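Local coordinates for protein uracil-DNA glycosylase (Nitratifractor salsuginis, PDB 5X3G) that belongs to the uracil-DNA glycosylase superfamily, whose members fold as a central parallel beta-sheet flanked by alpha-helices, at residues 197-208 / 220-231. Sequence-based numbering, arbitrary orientation.
Sequences FEAYGPTLILFG and ARGLPQVALEHP
L204 lies beside Q225 and L206 beside A227 in the parallel register of strands 203-207 and 225-228, and five backbone hydrogen bonds join the two segments. L204 and L206 each use both N and O: L204 N donates to P224 O, L204 O accepts from V226 N (2.9 Å), L206 N donates to V226 O and L206 O accepts from L228 N. The short bond from G208 N to L228 O (2.6 Å) closes the ladder just beyond the strand, where G208 has positive phi and sits so close to H230 that a side chain would crowd H230 CB. P224, lacking an N-H, still serves as acceptor at the start.

Apolar side chains carry the packing on both faces. On that of L204 and L206, branched L204 spreads its methyls, CD1 reaching A220 CB and CD2 meeting L223 CD1 at 3.9 Å; L194 of helix 179-196 packs against all three residues. The other face carries I205, F207, V226 and L228, with helix 240-246 against I205, V226 and L228. L228 CD1 bridges I205 CG2 and F207 CE1 (3.5 Å). With its CG anti to the carbonyl carbon (chi1 -80°), F207 lies alongside L228 and has I205 CG2 above one ring face, offset toward the rim; P231 CD makes a CH-pi contact on the opposite face, 3.6 Å from the centroid. The F207 edge points at the face of H230, planes at 62°.

One polar side chain, Q225, works at the border. Its extended chain crosses L206 CD1 obliquely, CB and the amide OE1 both touching it, and NE2 donates to A220 O (3.1 Å), which L223 N approaches from the opposite face of the carbonyl.

This is a beta-alpha-beta crossover through helix 210-214 to an outermost strand: backbone bonds fix the register, aliphatic side chains bind the pair to helices 179-196 and 240-246, and F207 ties its strand end to H230 and P231.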
ATOM      1  N   PHE A 197      -3.768  12.519  10.942  1.00 36.10           N
ATOM      2  CA  PHE A 197      -4.544  11.349  11.338  1.00 41.52           C
ATOM      3  C   PHE A 197      -4.587  11.139  12.846  1.00 35.39           C
ATOM      4  O   PHE A 197      -5.176  10.149  13.297  1.00 36.53           O
ATOM      5  CB  PHE A 197      -3.981  10.086  10.678  1.00 34.55           C
ATOM      6  CG  PHE A 197      -4.412   9.895   9.256  1.00 28.93           C
ATOM      7  CD1 PHE A 197      -5.732   9.605   8.951  1.00 27.83           C
ATOM      8  CD2 PHE A 197      -3.493   9.980   8.224  1.00 36.21           C
ATOM      9  CE1 PHE A 197      -6.127   9.420   7.643  1.00 28.67           C
ATOM     10  CE2 PHE A 197      -3.883   9.795   6.916  1.00 40.57           C
ATOM     11  CZ  PHE A 197      -5.200   9.513   6.625  1.00 32.34           C
ATOM     12  N   GLU A 198      -3.982  12.037  13.628  1.00 39.40           N
ATOM     13  CA  GLU A 198      -3.869  11.821  15.069  1.00 40.84           C
ATOM     14  C   GLU A 198      -5.237  11.654  15.722  1.00 44.38           C
ATOM     15  O   GLU A 198      -5.414  10.799  16.597  1.00 40.23           O
ATOM     16  CB  GLU A 198      -3.098  12.978  15.707  1.00 48.14           C
ATOM     17  CG  GLU A 198      -2.594  12.723  17.126  1.00 45.24           C
ATOM     18  CD  GLU A 198      -3.671  12.908  18.178  1.00 57.71           C
ATOM     19  OE1 GLU A 198      -3.573  12.277  19.251  1.00 66.10           O
ATOM     20  OE2 GLU A 198      -4.619  13.684  17.929  1.00 60.78           O
ATOM     21  N   ALA A 199      -6.218  12.461  15.312  1.00 42.47           N
ATOM     22  CA  ALA A 199      -7.552  12.353  15.895  1.00 41.51           C
ATOM     23  C   ALA A 199      -8.208  11.025  15.540  1.00 43.62           C
ATOM     24  O   ALA A 199      -8.865  10.405  16.384  1.00 51.08           O
ATOM     25  CB  ALA A 199      -8.424  13.521  15.434  1.00 38.65           C
ATOM     26  N   TYR A 200      -8.037  10.569  14.297  1.00 36.43           N
ATOM     27  CA  TYR A 200      -8.676   9.332  13.864  1.00 44.88           C
ATOM     28  C   TYR A 200      -8.033   8.107  14.503  1.00 36.89           C
ATOM     29  O   TYR A 200      -8.704   7.091  14.709  1.00 46.34           O
ATOM     30  CB  TYR A 200      -8.624   9.229  12.340  1.00 40.65           C
ATOM     31  CG  TYR A 200      -9.286  10.386  11.622  1.00 42.41           C
ATOM     32  CD1 TYR A 200     -10.625  10.329  11.261  1.00 48.06           C
ATOM     33  CD2 TYR A 200      -8.572  11.537  11.312  1.00 43.99           C
ATOM     34  CE1 TYR A 200     -11.235  11.383  10.606  1.00 44.04           C
ATOM     35  CE2 TYR A 200      -9.175  12.597  10.657  1.00 46.28           C
ATOM     36  CZ  TYR A 200     -10.507  12.514  10.307  1.00 40.79           C
ATOM     37  OH  TYR A 200     -11.111  13.564   9.656  1.00 51.89           O
ATOM     38  N   GLY A 201      -6.743   8.188  14.819  1.00 32.86           N
ATOM     39  CA  GLY A 201      -6.015   7.111  15.448  1.00 34.71           C
ATOM     40  C   GLY A 201      -6.004   5.779  14.712  1.00 35.30           C
ATOM     41  O   GLY A 201      -6.264   4.730  15.311  1.00 24.83           O
ATOM     42  N   PRO A 202      -5.680   5.773  13.418  1.00 36.01           N
ATOM     43  CA  PRO A 202      -5.528   4.492  12.723  1.00 24.19           C
ATOM     44  C   PRO A 202      -4.244   3.802  13.155  1.00 24.88           C
ATOM     45  O   PRO A 202      -3.290   4.431  13.615  1.00 28.79           O
ATOM     46  CB  PRO A 202      -5.480   4.890  11.246  1.00 26.87           C
ATOM     47  CG  PRO A 202      -4.875   6.237  11.263  1.00 25.72           C
ATOM     48  CD  PRO A 202      -5.370   6.905  12.523  1.00 36.35           C
ATOM     49  N   THR A 203      -4.231   2.483  13.003  1.00 26.19           N
ATOM     50  CA  THR A 203      -3.095   1.675  13.428  1.00 27.29           C
ATOM     51  C   THR A 203      -2.103   1.510  12.282  1.00 21.76           C
ATOM     52  O   THR A 203      -2.484   1.144  11.167  1.00 21.92           O
ATOM     53  CB  THR A 203      -3.570   0.309  13.922  1.00 26.68           C
ATOM     54  OG1 THR A 203      -4.320   0.477  15.131  1.00 27.51           O
ATOM     55  CG2 THR A 203      -2.387  -0.599  14.193  1.00 30.34           C
ATOM     56  N   LEU A 204      -0.831   1.783  12.561  1.00 28.45           N
ATOM     57  CA  LEU A 204       0.217   1.612  11.565  1.00 28.80           C
ATOM     58  C   LEU A 204       0.613   0.143  11.474  1.00 30.78           C
ATOM     59  O   LEU A 204       0.955  -0.478  12.483  1.00 26.77           O
ATOM     60  CB  LEU A 204       1.440   2.461  11.919  1.00 27.79           C
ATOM     61  CG  LEU A 204       1.234   3.941  12.241  1.00 30.97           C
ATOM     62  CD1 LEU A 204       2.581   4.620  12.477  1.00 24.76           C
ATOM     63  CD2 LEU A 204       0.445   4.650  11.144  1.00 22.96           C
ATOM     64  N   ILE A 205       0.563  -0.411  10.265  1.00 24.93           N
ATOM     65  CA  ILE A 205       1.033  -1.767  10.005  1.00 25.57           C
ATOM     66  C   ILE A 205       2.431  -1.663   9.415  1.00 28.85           C
ATOM     67  O   ILE A 205       2.614  -1.125   8.316  1.00 20.49           O
ATOM     68  CB  ILE A 205       0.085  -2.526   9.066  1.00 20.94           C
ATOM     69  CG1 ILE A 205      -1.308  -2.622   9.686  1.00 18.90           C
ATOM     70  CG2 ILE A 205       0.647  -3.909   8.747  1.00 17.69           C
ATOM     71  CD1 ILE A 205      -2.362  -3.084   8.711  1.00 20.74           C
ATOM     72  N   LEU A 206       3.418  -2.177  10.142  1.00 21.88           N
ATOM     73  CA  LEU A 206       4.825  -1.931   9.838  1.00 22.48           C
ATOM     74  C   LEU A 206       5.501  -3.255   9.493  1.00 29.30           C
ATOM     75  O   LEU A 206       5.835  -4.042  10.383  1.00 28.66           O
ATOM     76  CB  LEU A 206       5.501  -1.238  11.014  1.00 31.29           C
ATOM     77  CG  LEU A 206       4.784   0.035  11.477  1.00 29.31           C
ATOM     78  CD1 LEU A 206       5.283   0.478  12.844  1.00 37.56           C
ATOM     79  CD2 LEU A 206       4.947   1.152  10.448  1.00 32.49           C
ATOM     80  N   PHE A 207       5.706  -3.491   8.200  1.00 26.92           N
ATOM     81  CA  PHE A 207       6.366  -4.701   7.721  1.00 22.29           C
ATOM     82  C   PHE A 207       7.876  -4.543   7.851  1.00 32.20           C
ATOM     83  O   PHE A 207       8.477  -3.699   7.177  1.00 24.46           O
ATOM     84  CB  PHE A 207       5.985  -4.983   6.270  1.00 23.65           C
ATOM     85  CG  PHE A 207       4.645  -5.637   6.105  1.00 27.47           C
ATOM     86  CD1 PHE A 207       4.125  -6.448   7.099  1.00 25.72           C
ATOM     87  CD2 PHE A 207       3.908  -5.445   4.948  1.00 26.38           C
ATOM     88  CE1 PHE A 207       2.893  -7.052   6.943  1.00 32.76           C
ATOM     89  CE2 PHE A 207       2.676  -6.047   4.786  1.00 24.57           C
ATOM     90  CZ  PHE A 207       2.166  -6.852   5.784  1.00 27.56           C
ATOM     91  N   GLY A 208       8.487  -5.355   8.712  1.00 31.31           N
ATOM     92  CA  GLY A 208       9.940  -5.433   8.763  1.00 30.67           C
ATOM     93  C   GLY A 208      10.604  -4.099   9.055  1.00 25.24           C
ATOM     94  O   GLY A 208      10.256  -3.397  10.013  1.00 34.62           O
ATOM     95  N   ALA A 220       4.260   9.629  14.253  1.00 34.58           N
ATOM     96  CA  ALA A 220       4.030   8.187  14.278  1.00 37.53           C
ATOM     97  C   ALA A 220       3.863   7.669  15.701  1.00 35.08           C
ATOM     98  O   ALA A 220       3.156   6.679  15.921  1.00 33.87           O
ATOM     99  CB  ALA A 220       5.176   7.457  13.578  1.00 28.70           C
ATOM    100  N   ARG A 221       4.493   8.327  16.677  1.00 43.01           N
ATOM    101  CA  ARG A 221       4.352   7.921  18.072  1.00 35.00           C
ATOM    102  C   ARG A 221       2.967   8.215  18.630  1.00 40.27           C
ATOM    103  O   ARG A 221       2.616   7.685  19.689  1.00 31.15           O
ATOM    104  CB  ARG A 221       5.409   8.611  18.935  1.00 48.01           C
ATOM    105  CG  ARG A 221       6.751   7.902  18.965  1.00 47.66           C
ATOM    106  CD  ARG A 221       7.624   8.433  20.092  1.00 41.59           C
ATOM    107  NE  ARG A 221       8.258   9.697  19.736  1.00 46.14           N
ATOM    108  CZ  ARG A 221       9.284   9.810  18.897  1.00 48.88           C
ATOM    109  NH1 ARG A 221       9.804   8.732  18.327  1.00 47.94           N
ATOM    110  NH2 ARG A 221       9.794  11.005  18.630  1.00 45.77           N
ATOM    111  N   GLY A 222       2.179   9.047  17.956  1.00 33.10           N
ATOM    112  CA  GLY A 222       0.825   9.324  18.381  1.00 31.40           C
ATOM    113  C   GLY A 222      -0.207   8.337  17.887  1.00 46.00           C
ATOM    114  O   GLY A 222      -1.406   8.561  18.087  1.00 48.88           O
ATOM    115  N   LEU A 223       0.218   7.247  17.257  1.00 46.02           N
ATOM    116  CA  LEU A 223      -0.670   6.274  16.645  1.00 36.56           C
ATOM    117  C   LEU A 223      -0.286   4.869  17.084  1.00 30.80           C
ATOM    118  O   LEU A 223       0.898   4.584  17.294  1.00 36.50           O
ATOM    119  CB  LEU A 223      -0.604   6.372  15.114  1.00 36.56           C
ATOM    120  CG  LEU A 223      -0.930   7.750  14.538  1.00 25.82           C
ATOM    121  CD1 LEU A 223      -0.502   7.841  13.082  1.00 29.03           C
ATOM    122  CD2 LEU A 223      -2.412   8.052  14.686  1.00 32.43           C
ATOM    123  N   PRO A 224      -1.262   3.975  17.239  1.00 31.91           N
ATOM    124  CA  PRO A 224      -0.934   2.587  17.582  1.00 34.20           C
ATOM    125  C   PRO A 224      -0.137   1.933  16.464  1.00 28.61           C
ATOM    126  O   PRO A 224      -0.247   2.306  15.294  1.00 27.02           O
ATOM    127  CB  PRO A 224      -2.307   1.924  17.756  1.00 27.75           C
ATOM    128  CG  PRO A 224      -3.272   3.056  17.926  1.00 29.00           C
ATOM    129  CD  PRO A 224      -2.714   4.185  17.123  1.00 32.59           C
ATOM    130  N   GLN A 225       0.680   0.952  16.837  1.00 34.35           N
ATOM    131  CA  GLN A 225       1.575   0.311  15.884  1.00 32.36           C
ATOM    132  C   GLN A 225       1.536  -1.202  16.044  1.00 37.28           C
ATOM    133  O   GLN A 225       1.443  -1.721  17.161  1.00 34.41           O
ATOM    134  CB  GLN A 225       3.016   0.820  16.048  1.00 24.26           C
ATOM    135  CG  GLN A 225       3.178   2.324  15.851  1.00 23.13           C
ATOM    136  CD  GLN A 225       4.615   2.784  16.005  1.00 32.02           C
ATOM    137  OE1 GLN A 225       5.540   1.970  16.025  1.00 32.35           O
ATOM    138  NE2 GLN A 225       4.810   4.092  16.123  1.00 23.08           N
ATOM    139  N   VAL A 226       1.595  -1.899  14.912  1.00 25.31           N
ATOM    140  CA  VAL A 226       1.718  -3.352  14.853  1.00 25.59           C
ATOM    141  C   VAL A 226       2.889  -3.653  13.926  1.00 34.88           C
ATOM    142  O   VAL A 226       2.835  -3.336  12.731  1.00 35.50           O
ATOM    143  CB  VAL A 226       0.434  -4.031  14.354  1.00 38.62           C
ATOM    144  CG1 VAL A 226       0.603  -5.543  14.328  1.00 27.14           C
ATOM    145  CG2 VAL A 226      -0.743  -3.640  15.226  1.00 30.65           C
ATOM    146  N   ALA A 227       3.945  -4.249  14.471  1.00 32.92           N
ATOM    147  CA  ALA A 227       5.159  -4.544  13.721  1.00 27.44           C
ATOM    148  C   ALA A 227       5.202  -6.027  13.378  1.00 32.56           C
ATOM    149  O   ALA A 227       5.016  -6.877  14.256  1.00 30.42           O
ATOM    150  CB  ALA A 227       6.403  -4.141  14.515  1.00 27.59           C
ATOM    151  N   LEU A 228       5.452  -6.333  12.106  1.00 28.32           N
ATOM    152  CA  LEU A 228       5.417  -7.700  11.611  1.00 32.92           C
ATOM    153  C   LEU A 228       6.675  -8.025  10.822  1.00 31.58           C
ATOM    154  O   LEU A 228       7.362  -7.144  10.300  1.00 27.69           O
ATOM    155  CB  LEU A 228       4.206  -7.953  10.705  1.00 31.68           C
ATOM    156  CG  LEU A 228       2.800  -7.944  11.293  1.00 34.35           C
ATOM    157  CD1 LEU A 228       1.858  -7.295  10.306  1.00 42.18           C
ATOM    158  CD2 LEU A 228       2.349  -9.353  11.608  1.00 33.76           C
ATOM    159  N   GLU A 229       6.953  -9.323  10.740  1.00 27.89           N
ATOM    160  CA  GLU A 229       7.897  -9.840   9.761  1.00 31.17           C
ATOM    161  C   GLU A 229       7.457  -9.444   8.356  1.00 32.48           C
ATOM    162  O   GLU A 229       6.263  -9.438   8.041  1.00 28.54           O
ATOM    163  CB  GLU A 229       7.981 -11.361   9.897  1.00 37.38           C
ATOM    164  CG  GLU A 229       8.737 -12.082   8.806  1.00 37.88           C
ATOM    165  CD  GLU A 229       8.727 -13.583   9.014  1.00 33.64           C
ATOM    166  OE1 GLU A 229       7.775 -14.090   9.647  1.00 37.43           O
ATOM    167  OE2 GLU A 229       9.670 -14.254   8.548  1.00 41.98           O
ATOM    168  N   HIS A 230       8.424  -9.098   7.510  1.00 26.73           N
ATOM    169  CA  HIS A 230       8.089  -8.688   6.154  1.00 25.98           C
ATOM    170  C   HIS A 230       7.618  -9.893   5.344  1.00 30.81           C
ATOM    171  O   HIS A 230       8.219 -10.970   5.422  1.00 29.56           O
ATOM    172  CB  HIS A 230       9.291  -8.031   5.474  1.00 25.06           C
ATOM    173  CG  HIS A 230       8.939  -7.266   4.237  1.00 32.12           C
ATOM    174  ND1 HIS A 230       8.683  -7.879   3.029  1.00 34.92           N
ATOM    175  CD2 HIS A 230       8.786  -5.938   4.024  1.00 34.59           C
ATOM    176  CE1 HIS A 230       8.394  -6.961   2.124  1.00 35.15           C
ATOM    177  NE2 HIS A 230       8.450  -5.775   2.702  1.00 31.08           N
ATOM    178  N   PRO A 231       6.548  -9.747   4.554  1.00 28.97           N
ATOM    179  CA  PRO A 231       6.017 -10.900   3.803  1.00 24.00           C
ATOM    180  C   PRO A 231       6.970 -11.450   2.754  1.00 26.42           C
ATOM    181  O   PRO A 231       6.699 -12.527   2.206  1.00 31.73           O
ATOM    182  CB  PRO A 231       4.740 -10.344   3.158  1.00 25.58           C
ATOM    183  CG  PRO A 231       4.955  -8.858   3.112  1.00 29.30           C
ATOM    184  CD  PRO A 231       5.745  -8.531   4.342  1.00 22.98           C
TER
HETATM  185  O   HOH W   1      -2.246  10.330  19.868  1.00 38.82           O
HETATM  186  O   HOH W   2      -3.835   8.548  17.615  1.00 42.34           O